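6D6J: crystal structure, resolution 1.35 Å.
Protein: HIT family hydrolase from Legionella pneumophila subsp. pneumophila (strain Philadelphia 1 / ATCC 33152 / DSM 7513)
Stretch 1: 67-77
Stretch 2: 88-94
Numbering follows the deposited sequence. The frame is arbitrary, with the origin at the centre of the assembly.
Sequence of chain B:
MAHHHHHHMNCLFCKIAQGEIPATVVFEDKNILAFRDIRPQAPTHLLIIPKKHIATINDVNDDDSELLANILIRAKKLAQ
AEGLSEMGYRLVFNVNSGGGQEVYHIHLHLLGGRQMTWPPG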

ATOM      1  N   LEU B  67       2.011  -9.297 -10.139  1.00  6.93           N
ATOM      2  CA  LEU B  67       2.359  -9.894  -8.853  1.00  6.53           C
ATOM      3  C   LEU B  67       2.158  -8.904  -7.707  1.00  6.37           C
ATOM      4  O   LEU B  67       1.592  -9.248  -6.658  1.00  6.36           O
ATOM      5  CB  LEU B  67       3.804 -10.397  -8.915  1.00  7.66           C
ATOM      6  CG  LEU B  67       4.415 -10.910  -7.620  1.00  8.12           C
ATOM      7  CD1 LEU B  67       3.693 -12.155  -7.096  1.00  9.08           C
ATOM      8  CD2 LEU B  67       5.899 -11.199  -7.855  1.00  9.33           C
ATOM      9  N   LEU B  68       2.598  -7.659  -7.896  1.00  6.06           N
ATOM     10  CA  LEU B  68       2.437  -6.653  -6.851  1.00  6.43           C
ATOM     11  C   LEU B  68       0.959  -6.377  -6.575  1.00  5.90           C
ATOM     12  O   LEU B  68       0.536  -6.293  -5.411  1.00  5.89           O
ATOM     13  CB  LEU B  68       3.179  -5.371  -7.242  1.00  7.06           C
ATOM     14  CG  LEU B  68       3.292  -4.345  -6.103  1.00  8.39           C
ATOM     15  CD1 LEU B  68       4.181  -4.864  -4.972  1.00  9.15           C
ATOM     16  CD2 LEU B  68       3.813  -3.011  -6.621  1.00  8.35           C
ATOM     17  N   ALA B  69       0.149  -6.257  -7.630  1.00  6.13           N
ATOM     18  CA  ALA B  69      -1.286  -6.076  -7.432  1.00  6.32           C
ATOM     19  C   ALA B  69      -1.892  -7.275  -6.722  1.00  5.82           C
ATOM     20  O   ALA B  69      -2.787  -7.124  -5.883  1.00  6.48           O
ATOM     21  CB  ALA B  69      -1.966  -5.864  -8.779  1.00  6.54           C
ATOM     22  N   ASN B  70      -1.398  -8.475  -7.023  1.00  5.59           N
ATOM     23  CA  ASN B  70      -1.948  -9.675  -6.403  1.00  6.23           C
ATOM     24  C   ASN B  70      -1.567  -9.777  -4.934  1.00  5.78           C
ATOM     25  O   ASN B  70      -2.324 -10.352  -4.140  1.00  5.92           O
ATOM     26  CB  ASN B  70      -1.539 -10.912  -7.197  1.00  7.57           C
ATOM     27  CG  ASN B  70      -2.332 -11.044  -8.476  1.00  9.33           C
ATOM     28  OD1 ASN B  70      -3.397 -10.436  -8.616  1.00 11.41           O
ATOM     29  ND2 ASN B  70      -1.812 -11.799  -9.413  1.00 11.34           N
ATOM     30  N   ILE B  71      -0.429  -9.202  -4.547  1.00  5.76           N
ATOM     31  CA  ILE B  71      -0.099  -9.078  -3.128  1.00  5.84           C
ATOM     32  C   ILE B  71      -1.133  -8.214  -2.419  1.00  5.40           C
ATOM     33  O   ILE B  71      -1.595  -8.543  -1.317  1.00  5.66           O
ATOM     34  CB  ILE B  71       1.334  -8.539  -2.987  1.00  6.48           C
ATOM     35  CG1 ILE B  71       2.331  -9.643  -3.351  1.00  7.85           C
ATOM     36  CG2 ILE B  71       1.590  -7.970  -1.596  1.00  6.81           C
ATOM     37  CD1 ILE B  71       3.730  -9.129  -3.599  1.00  9.01           C
ATOM     38  N   LEU B  72      -1.520  -7.103  -3.047  1.00  5.32           N
ATOM     39  CA  LEU B  72      -2.539  -6.220  -2.490  1.00  5.64           C
ATOM     40  C   LEU B  72      -3.896  -6.916  -2.415  1.00  5.70           C
ATOM     41  O   LEU B  72      -4.582  -6.850  -1.384  1.00  5.96           O
ATOM     42  CB  LEU B  72      -2.598  -4.951  -3.337  1.00  6.61           C
ATOM     43  CG  LEU B  72      -3.710  -3.963  -3.037  1.00  7.89           C
ATOM     44  CD1 LEU B  72      -3.674  -3.506  -1.598  1.00  8.76           C
ATOM     45  CD2 LEU B  72      -3.588  -2.760  -3.965  1.00  8.40           C
ATOM     46  N   ILE B  73      -4.281  -7.627  -3.477  1.00  5.87           N
ATOM     47  CA  ILE B  73      -5.539  -8.363  -3.457  1.00  6.64           C
ATOM     48  C   ILE B  73      -5.516  -9.432  -2.372  1.00  6.09           C
ATOM     49  O   ILE B  73      -6.490  -9.599  -1.631  1.00  6.48           O
ATOM     50  CB  ILE B  73      -5.834  -8.942  -4.849  1.00  6.67           C
ATOM     51  CG1 ILE B  73      -6.107  -7.809  -5.849  1.00  7.22           C
ATOM     52  CG2 ILE B  73      -7.033  -9.900  -4.798  1.00  8.33           C
ATOM     53  CD1 ILE B  73      -5.986  -8.236  -7.305  1.00  7.70           C
ATOM     54  N   ARG B  74      -4.405 -10.163  -2.244  1.00  5.99           N
ATOM     55  CA  ARG B  74      -4.329 -11.162  -1.187  1.00  5.98           C
ATOM     56  C   ARG B  74      -4.430 -10.511   0.187  1.00  5.33           C
ATOM     57  O   ARG B  74      -5.094 -11.053   1.083  1.00  6.13           O
ATOM     58  CB  ARG B  74      -3.062 -12.001  -1.318  1.00  6.45           C
ATOM     59  CG  ARG B  74      -2.888 -13.039  -0.183  1.00  6.80           C
ATOM     60  CD  ARG B  74      -4.141 -13.909   0.008  1.00  7.66           C
ATOM     61  NE  ARG B  74      -4.569 -14.533  -1.244  1.00  7.44           N
ATOM     62  CZ  ARG B  74      -5.664 -15.272  -1.387  1.00  7.59           C
ATOM     63  NH1 ARG B  74      -6.492 -15.444  -0.358  1.00  8.00           N
ATOM     64  NH2 ARG B  74      -5.954 -15.798  -2.574  1.00  8.89           N
ATOM     65  N   ALA B  75      -3.810  -9.337   0.373  1.00  5.48           N
ATOM     66  CA  ALA B  75      -3.931  -8.667   1.668  1.00  6.11           C
ATOM     67  C   ALA B  75      -5.381  -8.354   2.027  1.00  5.52           C
ATOM     68  O   ALA B  75      -5.780  -8.519   3.186  1.00  6.20           O
ATOM     69  CB  ALA B  75      -3.099  -7.395   1.701  1.00  6.50           C
ATOM     70  N   LYS B  76      -6.196  -7.923   1.052  1.00  5.84           N
ATOM     71  CA  LYS B  76      -7.594  -7.623   1.364  1.00  6.19           C
ATOM     72  C   LYS B  76      -8.397  -8.885   1.649  1.00  6.13           C
ATOM     73  O   LYS B  76      -9.320  -8.859   2.471  1.00  7.22           O
ATOM     74  CB  LYS B  76      -8.259  -6.692   0.332  1.00  8.18           C
ATOM     75  CG  LYS B  76      -8.560  -7.190  -1.073  1.00  9.27           C
ATOM     76  CD  LYS B  76      -9.860  -8.051  -1.204  1.00  8.33           C
ATOM     77  CE  LYS B  76     -11.167  -7.425  -0.700  1.00  7.24           C
ATOM     78  NZ  LYS B  76     -12.351  -8.112  -1.339  1.00  6.12           N
ATOM     79  N   LYS B  77      -8.060 -10.004   0.997  1.00  5.61           N
ATOM     80  CA  LYS B  77      -8.738 -11.260   1.320  1.00  5.99           C
ATOM     81  C   LYS B  77      -8.334 -11.725   2.711  1.00  5.96           C
ATOM     82  O   LYS B  77      -9.180 -12.159   3.505  1.00  7.32           O
ATOM     83  CB  LYS B  77      -8.401 -12.317   0.265  1.00  6.36           C
ATOM     84  CG  LYS B  77      -8.947 -11.999  -1.118  1.00  6.52           C
ATOM     85  CD  LYS B  77      -8.567 -13.065  -2.147  1.00  6.92           C
ATOM     86  CE  LYS B  77      -9.231 -12.783  -3.480  1.00  7.63           C
ATOM     87  NZ  LYS B  77      -8.856 -13.802  -4.485  1.00  9.79           N
ATOM     88  N   GLY B  88     -11.977  -2.203  10.104  1.00  7.06           N
ATOM     89  CA  GLY B  88     -11.076  -1.478   9.227  1.00  6.33           C
ATOM     90  C   GLY B  88      -9.622  -1.701   9.576  1.00  5.72           C
ATOM     91  O   GLY B  88      -9.281  -2.173  10.668  1.00  6.57           O
ATOM     92  N   TYR B  89      -8.743  -1.356   8.643  1.00  4.81           N
ATOM     93  CA  TYR B  89      -7.331  -1.714   8.750  1.00  4.57           C
ATOM     94  C   TYR B  89      -6.534  -0.822   7.811  1.00  3.75           C
ATOM     95  O   TYR B  89      -7.102  -0.072   7.006  1.00  4.79           O
ATOM     96  CB  TYR B  89      -7.104  -3.202   8.446  1.00  5.23           C
ATOM     97  CG  TYR B  89      -7.533  -3.599   7.053  1.00  4.39           C
ATOM     98  CD1 TYR B  89      -8.835  -4.038   6.793  1.00  5.11           C
ATOM     99  CD2 TYR B  89      -6.649  -3.508   5.983  1.00  5.00           C
ATOM    100  CE1 TYR B  89      -9.231  -4.396   5.499  1.00  5.71           C
ATOM    101  CE2 TYR B  89      -7.026  -3.869   4.713  1.00  4.93           C
ATOM    102  CZ  TYR B  89      -8.302  -4.318   4.473  1.00  4.97           C
ATOM    103  OH  TYR B  89      -8.638  -4.664   3.188  1.00  6.37           O
ATOM    104  N   ARG B  90      -5.211  -0.911   7.920  1.00  3.81           N
ATOM    105  CA  ARG B  90      -4.310  -0.118   7.101  1.00  4.19           C
ATOM    106  C   ARG B  90      -3.329  -1.022   6.372  1.00  4.03           C
ATOM    107  O   ARG B  90      -2.859  -2.033   6.921  1.00  5.20           O
ATOM    108  CB  ARG B  90      -3.558   0.884   7.980  1.00  4.41           C
ATOM    109  CG  ARG B  90      -2.521   1.743   7.233  1.00  4.43           C
ATOM    110  CD  ARG B  90      -2.113   2.949   8.064  1.00  5.26           C
ATOM    111  NE  ARG B  90      -3.243   3.865   8.204  1.00  5.17           N
ATOM    112  CZ  ARG B  90      -3.392   4.763   9.178  1.00  5.15           C
ATOM    113  NH1 ARG B  90      -2.476   4.884  10.148  1.00  5.61           N
ATOM    114  NH2 ARG B  90      -4.489   5.516   9.188  1.00  6.20           N
ATOM    115  N   LEU B  91      -3.017  -0.650   5.130  1.00  4.30           N
ATOM    116  CA  LEU B  91      -2.030  -1.337   4.296  1.00  3.80           C
ATOM    117  C   LEU B  91      -0.882  -0.374   4.011  1.00  3.88           C
ATOM    118  O   LEU B  91      -1.127   0.783   3.636  1.00  4.74           O
ATOM    119  CB  LEU B  91      -2.673  -1.767   2.974  1.00  4.04           C
ATOM    120  CG  LEU B  91      -3.822  -2.778   3.084  1.00  4.61           C
ATOM    121  CD1 LEU B  91      -4.495  -2.971   1.746  1.00  5.64           C
ATOM    122  CD2 LEU B  91      -3.336  -4.101   3.630  1.00  6.05           C
ATOM    123  N   VAL B  92       0.360  -0.830   4.195  1.00  3.95           N
ATOM    124  CA  VAL B  92       1.522   0.052   4.049  1.00  3.90           C
ATOM    125  C   VAL B  92       2.619  -0.651   3.260  1.00  3.97           C
ATOM    126  O   VAL B  92       3.032  -1.760   3.624  1.00  4.37           O
ATOM    127  CB  VAL B  92       2.093   0.469   5.423  1.00  4.90           C
ATOM    128  CG1 VAL B  92       3.259   1.435   5.238  1.00  5.80           C
ATOM    129  CG2 VAL B  92       1.008   1.087   6.302  1.00  5.84           C
ATOM    130  N   PHE B  93       3.160   0.025   2.236  1.00  4.20           N
ATOM    131  CA  PHE B  93       4.463  -0.333   1.667  1.00  4.45           C
ATOM    132  C   PHE B  93       5.471   0.727   2.090  1.00  4.77           C
ATOM    133  O   PHE B  93       5.242   1.921   1.873  1.00  5.89           O
ATOM    134  CB  PHE B  93       4.485  -0.347   0.127  1.00  5.03           C
ATOM    135  CG  PHE B  93       3.795  -1.520  -0.534  1.00  5.44           C
ATOM    136  CD1 PHE B  93       4.317  -2.817  -0.442  1.00  6.28           C
ATOM    137  CD2 PHE B  93       2.674  -1.300  -1.328  1.00  6.46           C
ATOM    138  CE1 PHE B  93       3.697  -3.866  -1.115  1.00  7.24           C
ATOM    139  CE2 PHE B  93       2.051  -2.351  -1.990  1.00  7.37           C
ATOM    140  CZ  PHE B  93       2.576  -3.623  -1.897  1.00  7.70           C
ATOM    141  N   ASN B  94       6.595   0.299   2.649  1.00  4.84           N
ATOM    142  CA  ASN B  94       7.715   1.188   2.931  1.00  5.07           C
ATOM    143  C   ASN B  94       8.751   1.020   1.832  1.00  5.05           C
ATOM    144  O   ASN B  94       9.001  -0.100   1.382  1.00  5.83           O
ATOM    145  CB  ASN B  94       8.359   0.806   4.258  1.00  5.86           C
ATOM    146  CG  ASN B  94       7.472   1.122   5.443  1.00  6.54           C
ATOM    147  OD1 ASN B  94       6.506   1.878   5.334  1.00  6.52           O
ATOM    148  ND2 ASN B  94       7.829   0.583   6.602  1.00  7.63           N
TER
HETATM  149  O   HOH W   1     -10.509  -6.465   3.212  1.00  7.00           O

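Helix 67-77 packs across strand 89-94 of the same chain, the two running nearly antiparallel (157° between their N-to-C directions) with axes 10.4 Å apart at closest approach. No direct hydrogen bond joins them; apolar side chains and one bridging water make the contact, which buries 298 Å² summed over both sides. Because the strand alternates, Tyr89, Leu91 and Phe93 point their CA-to-CB bonds toward the helix, while Arg90, Val92 and Asn94 stay out of its reach. Because the directions are opposed, the start of the strand meets the later residues of stretch 1.

Gly88 precedes the strand and does not touch the helix. Its backbone angles (120/164) would jam a CB against the carbonyl O of the preceding residue, which by itself calls for glycine. Tyr89 points its CA-to-CB bond toward the helix and, with chi1 p, brings its OH to 3.5 Å from Lys76 CB. The same hydroxyl donates to a water, with 2.6 Å from Tyr89 OH to the water O; that water donates in turn to the backbone, with 2.8 Å from its O to Lys76 O. Tyrosine thus supplies both the length to reach the helix and a polar tip to meet the water there. Lys76 offers its CB to this contact while the end of its side chain leads away, and its NZ is hydrogen-bonded elsewhere in the structure.

Arg90 contributes nothing to this contact; its guanidinium is engaged elsewhere in the structure. Leu91 sits where the backbones come nearest, 8.0 Å from its CA to Ala75 CA. The small methyl of Ala75 points toward the strand, and Leu91 CD2 lies 3.8 Å from Ala75 CB. The other methyl of the fork, Leu91 CD1, meets Leu72 CD1 at 3.5 Å. Leu72 starts sideways from the helix, but its t, p rotamer brings its end nearer the strand.

Past Val92, Phe93 has the largest area covered by the opposite stretch, 68 Å². With chi1 m, its ring reaches back to the earlier residues of stretch 1, where Phe93 CZ lies 3.7 Å from Leu68 CD1 and, more loosely, 4.5 Å from Ile71 CG2. Both approaches are oblique to the ring. Leu68, like Leu72 one turn later, leaves the helix sideways and turns its end closer in the t, p rotamer. The flat aromatic ring and branched aliphatic side chains suit this buried, apolar site. Asn94 lies beyond the contact.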